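Local coordinates for putative pneumococcal surface protein (Streptococcus pneumoniae, PDB 4CNL) that probably anchors to the pneumococcal cell wall by binding the choline of teichoic acids through a chain of choline-binding repeats, at residues V124-A127 with T128-A131; Y14-G17 with N18-V22. One frame throughout, in Å; residues are numbered along the deposited sequence. Where two conformers were deposited one is given.

Contact 1 of 2, residues V124-A127 with T128-A131; sequences VYDA and TYQA. With CHT (choline ion), chain F.
The Tyr129 ring meets the carboxylate of Asp126 beside its CD2 corner, CD2 lying 3.2 Å from Asp126 CG, with the two planes 38° apart, a slanted approach and not a stack. Thr128 OG1 is modelled over one face of this ring, toward the rim, but it sits too close to Asp126 OD1 for its place to carry weight. Further out along the ring a choline methyl arrives obliquely, choline C7 standing 3.2 Å from Tyr129 OH, as befits a residue of a choline pocket. The Tyr125 ring lies against the backbone where the hairpin returns: its CE1 is 3.5 Å from Ala131 N, again obliquely, and its OH reaches Gln130 CA at 3.2 Å. A chi1 of -172°, with CG opposite the backbone N, lays the Tyr125 ring across onto this returning backbone.

Backbone bonds close the turn. Asp126 N donates to Ala131 O at 3.0 Å, nearly straight at 164°, while Gln130 N gives Asp126 O a weak, bent bond. Gln130, at positive phi, and Ala131 thus both face Asp126, which defines a G1 beta bulge. Tyr129 N also donates to Asp126 OD1 (2.8 Å), although the modelled place of that oxygen is uncertain. At the outer end one water bridges Ala127 O and Gln130 NE2.

The hairpin joins strands 122-126 and 131-135. Asp126 OD2 is hydrogen-bonded by Trp106 NE1, linking the turn to another residue of the same choline pocket; Tyr125 packs edge-to-face with Trp132, and Val124 packs on Tyr111 of strand 110-112.

Contact 2 of 2, residues Y14-G17 with N18-V22; sequences YFDG and NGNLV
Phe15 carries Leu21 on one face of its ring: the methyl CD2 of Leu21 sits 3.7 Å from the ring centroid and 15° off the normal, a CH-pi contact displaced slightly toward the rim. Gly19 O approaches the same ring at its edge, in plane, 3.5 Å from Phe15 CD2. The neighbouring Tyr14 ring is met differently, since Val22 CG2 comes to its edge, 3.6 Å from Tyr14 CD2, the two side chains running side by side in the same direction.

Asp16 organises the turn. With CG folded between its backbone N and carbonyl carbon (chi1 66°), the carboxylate curls back over the following residues, and OD1 receives Asn20 N at 3.0 Å, from above the carboxylate plane, and Asn18 N in a weaker, bent bond. The Asn20 amide plane lies 79° from the carboxylate, nearly perpendicular; water joins Asp16 OD2 to Asn20 OD1, and a second water joins the same oxygen to Leu21 O. Gly19 N bonds to Asp16 O, closing a type I beta turn from Asp16 to Gly19, and Gly19 has the positive phi that suits glycine.

Two nearly straight backbone bonds continue the pairing: Asp16 N donates to Asn20 O at 2.8 Å, and Val22 N to Tyr14 O at 3.0 Å. A water also spans Tyr14 N and Val22 O.

The turn lies in the first cell-wall-binding repeat, at the exit of its hairpin, leaving strand 11-15 and leading toward strand 25-27. Phe15 packs on Val6 and Gln8 of strand 4-8, Tyr14 backs the choline-pocket residue Trp5 edge-to-face, and Tyr14 and Val22 both touch Leu32 of strand 30-32.

In the fold
From the N terminus the chain first runs through hairpin 4-8/11-15, and contact 2 then turns the end of strand 11-15 back on itself, before strand 25-27. After several further hairpins, contact 1 closes the bend between strands 122-126 and 131-135. Both are local closures in series, neither enclosing nor crossing the other. They lie on opposite sides of the chain's centre, with nearest atoms about 48 Å apart, and fall in different repeats of the same choline-binding clan. Contact 1 bends the chain within a two-stranded hairpin, whereas contact 2 lies in the connection from hairpin 4-8/11-15 to strand 25-27.

Contact 1 of 2, residues V124-A127 with T128-A131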
loop_
_atom_site.group_PDB
_atom_site.type_symbol
_atom_site.label_atom_id
_atom_site.label_comp_id
_atom_site.label_asym_id
_atom_site.label_seq_id
_atom_site.Cartn_x
_atom_site.Cartn_y
_atom_site.Cartn_z
ATOM N N VAL A 124 -0.040 -18.478 3.868
ATOM C CA VAL A 124 -0.607 -17.670 4.935
ATOM C C VAL A 124 -1.797 -18.396 5.541
ATOM O O VAL A 124 -2.494 -19.156 4.867
ATOM C CB VAL A 124 -1.054 -16.271 4.451
ATOM C CG1 VAL A 124 0.106 -15.533 3.783
ATOM C CG2 VAL A 124 -2.261 -16.376 3.527
ATOM N N TYR A 125 -2.008 -18.174 6.829
ATOM C CA TYR A 125 -3.170 -18.719 7.503
ATOM C C TYR A 125 -4.209 -17.629 7.676
ATOM O O TYR A 125 -3.945 -16.604 8.308
ATOM C CB TYR A 125 -2.789 -19.324 8.847
ATOM C CG TYR A 125 -3.919 -20.083 9.499
ATOM C CD1 TYR A 125 -4.221 -21.385 9.107
ATOM C CD2 TYR A 125 -4.674 -19.513 10.523
ATOM C CE1 TYR A 125 -5.248 -22.085 9.705
ATOM C CE2 TYR A 125 -5.708 -20.217 11.130
ATOM C CZ TYR A 125 -5.982 -21.504 10.718
ATOM O OH TYR A 125 -7.011 -22.212 11.316
ATOM N N ASP A 126 -5.390 -17.845 7.111
ATOM C CA ASP A 126 -6.468 -16.875 7.231
ATOM C C ASP A 126 -7.287 -17.205 8.463
ATOM O O ASP A 126 -7.999 -18.207 8.493
ATOM C CB ASP A 126 -7.356 -16.861 5.984
ATOM C CG ASP A 126 -8.390 -15.739 6.014
ATOM O OD1 ASP A 126 -9.393 -15.879 6.745
ATOM O OD2 ASP A 126 -8.213 -14.729 5.292
ATOM N N ALA A 127 -7.173 -16.358 9.481
ATOM C CA ALA A 127 -7.831 -16.597 10.763
ATOM C C ALA A 127 -9.346 -16.692 10.632
ATOM O O ALA A 127 -9.994 -17.407 11.395
ATOM C CB ALA A 127 -7.456 -15.499 11.756
ATOM N N THR A 128 -9.916 -15.981 9.664
ATOM C CA THR A 128 -11.365 -15.979 9.503
ATOM C C THR A 128 -11.851 -17.266 8.829
ATOM O O THR A 128 -12.840 -17.859 9.259
ATOM C CB THR A 128 -11.846 -14.724 8.710
ATOM O OG1 THR A 128 -11.238 -14.678 7.411
ATOM C CG2 THR A 128 -11.469 -13.464 9.460
ATOM N N TYR A 129 -11.145 -17.721 7.797
ATOM C CA TYR A 129 -11.530 -18.957 7.119
ATOM C C TYR A 129 -11.048 -20.200 7.883
ATOM O O TYR A 129 -11.523 -21.310 7.625
ATOM C CB TYR A 129 -10.975 -18.999 5.688
ATOM C CG TYR A 129 -11.510 -17.951 4.725
ATOM C CD1 TYR A 129 -12.865 -17.869 4.415
ATOM C CD2 TYR A 129 -10.639 -17.074 4.090
ATOM C CE1 TYR A 129 -13.336 -16.912 3.512
ATOM C CE2 TYR A 129 -11.093 -16.130 3.195
ATOM C CZ TYR A 129 -12.438 -16.051 2.907
ATOM O OH TYR A 129 -12.865 -15.093 2.010
ATOM N N GLN A 130 -10.101 -20.002 8.802
ATOM C CA GLN A 130 -9.433 -21.097 9.528
ATOM C C GLN A 130 -8.864 -22.107 8.537
ATOM O O GLN A 130 -9.153 -23.304 8.598
ATOM C CB GLN A 130 -10.387 -21.784 10.519
ATOM C CG GLN A 130 -10.920 -20.823 11.588
ATOM C CD GLN A 130 -11.809 -21.495 12.618
ATOM O OE1 GLN A 130 -11.745 -22.711 12.826
ATOM N NE2 GLN A 130 -12.644 -20.700 13.279
ATOM N N ALA A 131 -8.054 -21.602 7.614
ATOM C CA ALA A 131 -7.456 -22.435 6.577
ATOM C C ALA A 131 -6.205 -21.781 6.023
ATOM O O ALA A 131 -6.076 -20.557 6.044
ATOM C CB ALA A 131 -8.436 -22.675 5.474
HETATM C C4 CHT F . -11.400 -16.713 -3.262
HETATM C C5 CHT F . -11.464 -16.402 -1.772
HETATM C C6 CHT F . -9.936 -14.621 -2.139
HETATM C C7 CHT F . -10.398 -15.371 0.036
HETATM C C8 CHT F . -9.141 -16.721 -1.436
HETATM O O6 CHT F . -12.393 -17.677 -3.581
HETATM N N1 CHT F . -10.232 -15.783 -1.332
HETATM O O HOH W 1 -12.172 -18.049 13.301
#

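Contact 2 of 2, residues Y14-G17 with N18-V22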
loop_
_atom_site.group_PDB
_atom_site.type_symbol
_atom_site.label_atom_id
_atom_site.label_comp_id
_atom_site.label_asym_id
_atom_site.label_seq_id
_atom_site.Cartn_x
_atom_site.Cartn_y
_atom_site.Cartn_z
ATOM N N TYR A 14 6.339 33.232 0.655
ATOM C CA TYR A 14 7.197 33.297 -0.515
ATOM C C TYR A 14 6.804 34.479 -1.390
ATOM O O TYR A 14 5.673 34.571 -1.847
ATOM C CB TYR A 14 7.145 31.990 -1.316
ATOM C CG TYR A 14 8.111 32.015 -2.475
ATOM C CD1 TYR A 14 9.457 31.707 -2.291
ATOM C CD2 TYR A 14 7.683 32.370 -3.747
ATOM C CE1 TYR A 14 10.351 31.757 -3.350
ATOM C CE2 TYR A 14 8.569 32.410 -4.811
ATOM C CZ TYR A 14 9.893 32.107 -4.607
ATOM O OH TYR A 14 10.766 32.146 -5.671
ATOM N N PHE A 15 7.748 35.399 -1.587
ATOM C CA PHE A 15 7.539 36.539 -2.463
ATOM C C PHE A 15 7.960 36.188 -3.880
ATOM O O PHE A 15 9.100 35.768 -4.087
ATOM C CB PHE A 15 8.348 37.749 -1.976
ATOM C CG PHE A 15 7.766 38.436 -0.765
ATOM C CD1 PHE A 15 7.886 37.876 0.505
ATOM C CD2 PHE A 15 7.136 39.667 -0.896
ATOM C CE1 PHE A 15 7.358 38.534 1.623
ATOM C CE2 PHE A 15 6.594 40.324 0.205
ATOM C CZ PHE A 15 6.707 39.763 1.468
ATOM N N ASP A 16 7.065 36.354 -4.854
ATOM C CA ASP A 16 7.436 36.056 -6.238
ATOM C C ASP A 16 8.332 37.153 -6.821
ATOM O O ASP A 16 8.736 38.094 -6.125
ATOM C CB ASP A 16 6.193 35.818 -7.132
ATOM C CG ASP A 16 5.293 37.061 -7.326
ATOM O OD1 ASP A 16 5.741 38.230 -7.233
ATOM O OD2 ASP A 16 4.099 36.847 -7.626
ATOM N N GLY A 17 8.655 37.017 -8.103
ATOM C CA GLY A 17 9.595 37.921 -8.746
ATOM C C GLY A 17 9.109 39.356 -8.805
ATOM O O GLY A 17 9.922 40.276 -8.888
ATOM N N ASN A 18 7.796 39.556 -8.757
ATOM C CA ASN A 18 7.250 40.917 -8.747
ATOM C C ASN A 18 6.957 41.408 -7.334
ATOM O O ASN A 18 6.235 42.394 -7.137
ATOM C CB ASN A 18 5.992 40.995 -9.619
ATOM C CG ASN A 18 6.328 41.093 -11.089
ATOM O OD1 ASN A 18 7.326 41.712 -11.453
ATOM N ND2 ASN A 18 5.522 40.466 -11.940
ATOM N N GLY A 19 7.555 40.734 -6.358
ATOM C CA GLY A 19 7.495 41.170 -4.975
ATOM C C GLY A 19 6.136 40.976 -4.339
ATOM O O GLY A 19 5.798 41.664 -3.376
ATOM N N ASN A 20 5.366 40.026 -4.860
ATOM C CA ASN A 20 4.015 39.764 -4.373
ATOM C C ASN A 20 3.916 38.392 -3.711
ATOM O O ASN A 20 4.647 37.470 -4.082
ATOM C CB ASN A 20 3.016 39.881 -5.530
ATOM C CG ASN A 20 3.046 41.249 -6.178
ATOM O OD1 ASN A 20 3.104 41.377 -7.413
ATOM N ND2 ASN A 20 3.042 42.281 -5.352
ATOM N N LEU A 21 3.034 38.258 -2.718
ATOM C CA LEU A 21 2.901 36.976 -2.018
ATOM C C LEU A 21 2.301 35.908 -2.912
ATOM O O LEU A 21 1.321 36.145 -3.616
ATOM C CB LEU A 21 2.033 37.115 -0.761
ATOM C CG LEU A 21 2.553 38.028 0.351
ATOM C CD1 LEU A 21 1.586 38.022 1.536
ATOM C CD2 LEU A 21 3.928 37.595 0.798
ATOM N N VAL A 22 2.889 34.719 -2.862
ATOM C CA VAL A 22 2.316 33.557 -3.522
ATOM C C VAL A 22 1.274 32.926 -2.595
ATOM O O VAL A 22 1.532 32.716 -1.406
ATOM C CB VAL A 22 3.402 32.538 -3.896
ATOM C CG1 VAL A 22 2.770 31.238 -4.398
ATOM C CG2 VAL A 22 4.366 33.138 -4.943
HETATM O O HOH W 2 3.458 33.503 0.488
HETATM O O HOH W 3 2.700 38.843 -8.868
HETATM O O HOH W 4 1.698 36.082 -6.280
#